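Local coordinates for putative snRNP Sm-like protein (Pyrococcus abyssi, PDB 1H64) that probably binds RNA, as other members of the Sm family do, and assembles into a ring of seven identical subunits with the Sm fold, at residues V17-K22 against V40-A45. Numbering follows the deposited sequence.
Sequences VLVILK and VVLADA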
loop_
_atom_site.group_PDB
_atom_site.type_symbol
_atom_site.label_atom_id
_atom_site.label_comp_id
_atom_site.label_asym_id
_atom_site.label_seq_id
_atom_site.Cartn_x
_atom_site.Cartn_y
_atom_site.Cartn_z
ATOM N N VAL C 17 14.014 -19.405 -13.859
ATOM C CA VAL C 17 13.111 -19.243 -12.724
ATOM C C VAL C 17 11.752 -18.772 -13.201
ATOM O O VAL C 17 11.593 -18.278 -14.332
ATOM C CB VAL C 17 13.611 -18.190 -11.702
ATOM C CG1 VAL C 17 14.944 -18.627 -11.094
ATOM C CG2 VAL C 17 13.751 -16.839 -12.383
ATOM N N LEU C 18 10.778 -18.922 -12.317
ATOM C CA LEU C 18 9.408 -18.489 -12.551
ATOM C C LEU C 18 9.127 -17.347 -11.552
ATOM O O LEU C 18 9.337 -17.518 -10.348
ATOM C CB LEU C 18 8.459 -19.654 -12.272
ATOM C CG LEU C 18 6.944 -19.435 -12.357
ATOM C CD1 LEU C 18 6.574 -18.906 -13.735
ATOM C CD2 LEU C 18 6.223 -20.755 -12.087
ATOM N N VAL C 19 8.697 -16.187 -12.042
ATOM C CA VAL C 19 8.365 -15.072 -11.144
ATOM C C VAL C 19 6.848 -14.885 -11.243
ATOM O O VAL C 19 6.335 -14.451 -12.283
ATOM C CB VAL C 19 9.090 -13.762 -11.556
ATOM C CG1 VAL C 19 8.691 -12.614 -10.613
ATOM C CG2 VAL C 19 10.620 -13.970 -11.533
ATOM N N ILE C 20 6.144 -15.237 -10.171
ATOM C CA ILE C 20 4.693 -15.129 -10.094
ATOM C C ILE C 20 4.279 -13.761 -9.549
ATOM O O ILE C 20 4.704 -13.354 -8.458
ATOM C CB ILE C 20 4.108 -16.220 -9.181
ATOM C CG1 ILE C 20 4.577 -17.600 -9.647
ATOM C CG2 ILE C 20 2.588 -16.161 -9.195
ATOM C CD1 ILE C 20 4.094 -18.740 -8.758
ATOM N N LEU C 21 3.457 -13.052 -10.314
ATOM C CA LEU C 21 3.003 -11.735 -9.899
ATOM C C LEU C 21 1.632 -11.834 -9.237
ATOM O O LEU C 21 0.934 -12.834 -9.374
ATOM C CB LEU C 21 2.973 -10.801 -11.113
ATOM C CG LEU C 21 4.333 -10.791 -11.828
ATOM C CD1 LEU C 21 4.175 -10.218 -13.211
ATOM C CD2 LEU C 21 5.364 -9.998 -11.010
ATOM N N LYS C 22 1.260 -10.793 -8.499
ATOM C CA LYS C 22 -0.015 -10.764 -7.788
ATOM C C LYS C 22 -1.228 -10.727 -8.721
ATOM O O LYS C 22 -2.235 -10.104 -8.394
ATOM C CB LYS C 22 -0.053 -9.545 -6.859
ATOM C CG LYS C 22 1.229 -9.344 -6.059
ATOM C CD LYS C 22 1.128 -8.160 -5.095
ATOM C CE LYS C 22 2.432 -7.948 -4.329
ATOM N NZ LYS C 22 2.289 -6.881 -3.287
ATOM N N VAL C 40 14.371 -8.312 -9.174
ATOM C CA VAL C 40 15.182 -9.299 -9.888
ATOM C C VAL C 40 15.397 -8.933 -11.347
ATOM O O VAL C 40 14.664 -8.119 -11.912
ATOM C CB VAL C 40 14.559 -10.728 -9.810
ATOM C CG1 VAL C 40 14.542 -11.207 -8.352
ATOM C CG2 VAL C 40 13.141 -10.736 -10.393
ATOM N N VAL C 41 16.438 -9.517 -11.938
ATOM C CA VAL C 41 16.758 -9.254 -13.336
ATOM C C VAL C 41 16.762 -10.590 -14.053
ATOM O O VAL C 41 17.419 -11.526 -13.604
ATOM C CB VAL C 41 18.161 -8.610 -13.503
ATOM C CG1 VAL C 41 18.406 -8.318 -14.982
ATOM C CG2 VAL C 41 18.258 -7.308 -12.702
ATOM N N LEU C 42 16.007 -10.686 -15.145
ATOM C CA LEU C 42 15.955 -11.922 -15.911
ATOM C C LEU C 42 16.477 -11.637 -17.313
ATOM O O LEU C 42 16.359 -10.504 -17.811
ATOM C CB LEU C 42 14.519 -12.429 -16.029
ATOM C CG LEU C 42 13.719 -12.649 -14.750
ATOM C CD1 LEU C 42 12.342 -13.156 -15.131
ATOM C CD2 LEU C 42 14.413 -13.642 -13.857
ATOM N N ALA C 43 17.077 -12.659 -17.920
ATOM C CA ALA C 43 17.593 -12.570 -19.289
ATOM C C ALA C 43 16.745 -13.527 -20.144
ATOM O O ALA C 43 16.257 -14.543 -19.638
ATOM C CB ALA C 43 19.074 -12.980 -19.326
ATOM N N ASP C 44 16.572 -13.194 -21.423
ATOM C CA ASP C 44 15.771 -14.004 -22.356
ATOM C C ASP C 44 14.433 -14.326 -21.711
ATOM O O ASP C 44 14.051 -15.483 -21.591
ATOM C CB ASP C 44 16.490 -15.314 -22.711
ATOM C CG ASP C 44 17.868 -15.084 -23.303
ATOM O OD1 ASP C 44 18.014 -14.183 -24.160
ATOM O OD2 ASP C 44 18.806 -15.808 -22.914
ATOM N N ALA C 45 13.711 -13.282 -21.322
ATOM C CA ALA C 45 12.442 -13.447 -20.631
ATOM C C ALA C 45 11.194 -13.421 -21.496
ATOM O O ALA C 45 11.192 -12.886 -22.605
ATOM C CB ALA C 45 12.310 -12.370 -19.532
#
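Leu42 reaches across to Val17 and Val19 with one methyl for each, a compact example of how a small barrel fills its interior with branched aliphatic side chains. Its CD2 meets CG2 of Val17 at 3.6 Å, while CD1 approaches CG2 of Val19 at 4.1 Å, so the fork of the leucine spans two residues that project from the same face of strand 16-21. In Leu42, CG lies anti to the carbonyl carbon (chi1 -55°) and CD1 anti to CA, which sends CD1 out to Val19 and leaves CD2 as the turned-back branch that meets Val17. In Val17 the methyl used is the one lodged between the backbone N and the carbonyl carbon. The same CG2 of Val19 also faces CG2 of Val40, 4.3 Å away, a looser approach, so that this methyl touches both Leu42 and Val40.

The two strands do not pair. The axes of 17-21 and 40-42 come no closer than 9.9 Å and their directions differ by 127°, and no hydrogen bond joins them; strand 25-34, which pairs with both, carries the sheet from one to the other. This is the strongly bent antiparallel sheet of the Sm fold, curled until parts of its inner face meet, and the contact lies close to the centre of the subunit.

Backbone bonding of the first strand is directed to its sheet neighbours: Val17 and Val19 are hydrogen-bonded through the backbone to Gly29 and Phe27, whereas Leu18 and Ile20 are hydrogen-bonded in the same way to strand 67-72. Further apolar packing surrounds the buried cluster, with Ile62 against both Val40 and Leu42, Val67 against Val19, and Ile70 against Val40. On the other face of strand 16-21, Leu18 and Ile20 pack on Tyr57 of a neighbouring subunit in the heptamer.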